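Local structure of peroxiredoxin 5 (Alvinella pompejana, 2XHF) at residues A[97-101]-A[102-106]. The protein probably reduces hydrogen peroxide and organic hydroperoxides with thiol-derived electrons, as a peroxiredoxin 5 antioxidant enzyme of the thioredoxin-fold superfamily. Numbering follows the deposited sequence.
Sequences TVDPE and HKIRM
The carboxylate of Asp99 reaches across a tight turn and takes one backbone N-H on each oxygen. OD1 receives the amide of Lys103, N to OD1 3.0 Å, on its syn lone pair, and OD2 receives that of Ile104, N to OD2 2.8 Å, also on the syn side but 21° out of the carboxylate plane. With CG anti to the backbone N (chi1 174°), the acid is directed at these two successive amides, which together fix its rotation. A water adds a third bond to the buried group, donating to Asp99 OD2 at 2.6 Å and to the carbonyl O of Ile104, so it links two acceptors that could not bond each other. An asparagine here would probably leave one of the two amides facing an NH2 group, without its acceptor, and the turn less firmly closed.

The backbone closes the same loop: His102 N donates to Asp99 O (3.0 Å) in a type I beta turn. Pro100, its ring already fixing phi near -64°, suits the second position of that turn.

At the outer part of the turn, where Glu101 is exposed, its side chain and that of Lys103 lie side by side, pointing the same way. The lysine bends along its length to bring NZ within 2.9 Å of Glu101 OE1, a salt bridge in which NZ meets OE1 from above the carboxylate plane. Lys103 also makes a cation-pi contact with Tyr69.

Apolar contact is slight: Val98 CG2 meets Met106 CE at 4.2 Å, the flexible thioether suiting a buried place where it also touches Met91 and Trp94.

The turn thus links helix 88-98 to strand 105-108 in a beta-alpha-beta unit begun by strand 79-84. Leu66 of helix 62-67 packs on Asp99, Lys103 and Ile104, while Ile104 and Met106 lean on Cys82 of the adjoining parallel strand.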
loop_
_atom_site.group_PDB
_atom_site.type_symbol
_atom_site.label_atom_id
_atom_site.label_comp_id
_atom_site.label_asym_id
_atom_site.label_seq_id
_atom_site.Cartn_x
_atom_site.Cartn_y
_atom_site.Cartn_z
ATOM N N THR A 97 -0.536 -10.321 -8.247
ATOM C CA THR A 97 0.664 -11.113 -7.994
ATOM C C THR A 97 0.372 -12.429 -7.277
ATOM O O THR A 97 1.084 -13.425 -7.474
ATOM C CB THR A 97 1.726 -10.335 -7.165
ATOM O OG1 THR A 97 1.353 -10.308 -5.774
ATOM C CG2 THR A 97 1.934 -8.926 -7.731
ATOM N N VAL A 98 -0.666 -12.443 -6.443
ATOM C CA VAL A 98 -0.984 -13.638 -5.676
ATOM C C VAL A 98 -2.132 -14.452 -6.292
ATOM O O VAL A 98 -2.316 -15.607 -5.931
ATOM C CB VAL A 98 -1.327 -13.326 -4.205
ATOM C CG1 VAL A 98 -0.128 -12.698 -3.498
ATOM C CG2 VAL A 98 -2.514 -12.395 -4.088
ATOM N N ASP A 99 -2.887 -13.864 -7.222
ATOM C CA ASP A 99 -4.090 -14.490 -7.779
ATOM C C ASP A 99 -4.222 -14.080 -9.250
ATOM O O ASP A 99 -5.099 -13.306 -9.626
ATOM C CB ASP A 99 -5.305 -14.034 -6.951
ATOM C CG ASP A 99 -6.641 -14.490 -7.514
ATOM O OD1 ASP A 99 -6.731 -15.533 -8.208
ATOM O OD2 ASP A 99 -7.622 -13.784 -7.204
ATOM N N PRO A 100 -3.329 -14.595 -10.098
ATOM C CA PRO A 100 -3.308 -14.174 -11.497
ATOM C C PRO A 100 -4.582 -14.531 -12.268
ATOM O O PRO A 100 -4.851 -13.898 -13.291
ATOM C CB PRO A 100 -2.089 -14.903 -12.067
ATOM C CG PRO A 100 -1.852 -16.054 -11.151
ATOM C CD PRO A 100 -2.243 -15.541 -9.789
ATOM N N GLU A 101 -5.360 -15.499 -11.788
ATOM C CA GLU A 101 -6.607 -15.879 -12.481
ATOM C C GLU A 101 -7.816 -15.134 -11.921
ATOM O O GLU A 101 -8.962 -15.396 -12.305
ATOM C CB GLU A 101 -6.840 -17.392 -12.393
ATOM C CG GLU A 101 -5.752 -18.207 -13.078
ATOM C CD GLU A 101 -5.898 -19.719 -12.909
ATOM O OE1 GLU A 101 -6.623 -20.189 -12.008
ATOM O OE2 GLU A 101 -5.254 -20.453 -13.684
ATOM N N HIS A 102 -7.555 -14.217 -10.994
ATOM C CA HIS A 102 -8.590 -13.353 -10.430
ATOM C C HIS A 102 -9.790 -14.135 -9.923
ATOM O O HIS A 102 -10.955 -13.788 -10.171
ATOM C CB HIS A 102 -9.037 -12.276 -11.429
ATOM C CG HIS A 102 -9.834 -11.170 -10.804
ATOM N ND1 HIS A 102 -10.866 -10.539 -11.461
ATOM C CD2 HIS A 102 -9.791 -10.618 -9.569
ATOM C CE1 HIS A 102 -11.398 -9.623 -10.673
ATOM N NE2 HIS A 102 -10.736 -9.626 -9.528
ATOM N N LYS A 103 -9.512 -15.183 -9.158
ATOM C CA LYS A 103 -10.562 -15.944 -8.512
ATOM C C LYS A 103 -11.108 -15.272 -7.273
ATOM O O LYS A 103 -12.186 -15.620 -6.818
ATOM C CB LYS A 103 -10.035 -17.333 -8.156
ATOM C CG LYS A 103 -9.714 -18.155 -9.388
ATOM C CD LYS A 103 -10.895 -18.896 -9.936
ATOM C CE LYS A 103 -10.415 -20.236 -10.510
ATOM N NZ LYS A 103 -9.448 -20.083 -11.644
ATOM N N ILE A 104 -10.377 -14.311 -6.727
ATOM C CA ILE A 104 -10.736 -13.685 -5.461
ATOM C C ILE A 104 -10.932 -12.188 -5.675
ATOM O O ILE A 104 -10.097 -11.530 -6.289
ATOM C CB ILE A 104 -9.627 -13.916 -4.406
ATOM C CG1 ILE A 104 -9.423 -15.424 -4.140
ATOM C CG2 ILE A 104 -9.952 -13.187 -3.111
ATOM C CD1 ILE A 104 -8.171 -15.734 -3.332
ATOM N N ARG A 105 -12.055 -11.662 -5.205
ATOM C CA ARG A 105 -12.317 -10.238 -5.237
ATOM C C ARG A 105 -11.434 -9.557 -4.195
ATOM O O ARG A 105 -11.444 -9.935 -3.033
ATOM C CB ARG A 105 -13.789 -9.985 -4.925
ATOM C CG ARG A 105 -14.778 -10.627 -5.905
ATOM C CD ARG A 105 -14.856 -9.882 -7.235
ATOM N NE ARG A 105 -15.321 -8.515 -7.074
ATOM C CZ ARG A 105 -16.584 -8.161 -6.879
ATOM N NH1 ARG A 105 -17.569 -9.061 -6.854
ATOM N NH2 ARG A 105 -16.860 -6.880 -6.730
ATOM N N MET A 106 -10.707 -8.534 -4.626
ATOM C CA MET A 106 -9.769 -7.841 -3.764
ATOM C C MET A 106 -10.379 -6.539 -3.319
ATOM O O MET A 106 -10.419 -5.567 -4.080
ATOM C CB MET A 106 -8.442 -7.620 -4.496
ATOM C CG MET A 106 -7.707 -8.910 -4.786
ATOM S SD MET A 106 -6.821 -9.458 -3.309
ATOM C CE MET A 106 -6.479 -11.173 -3.689
HETATM O O HOH W 1 -7.471 -11.215 -7.070
#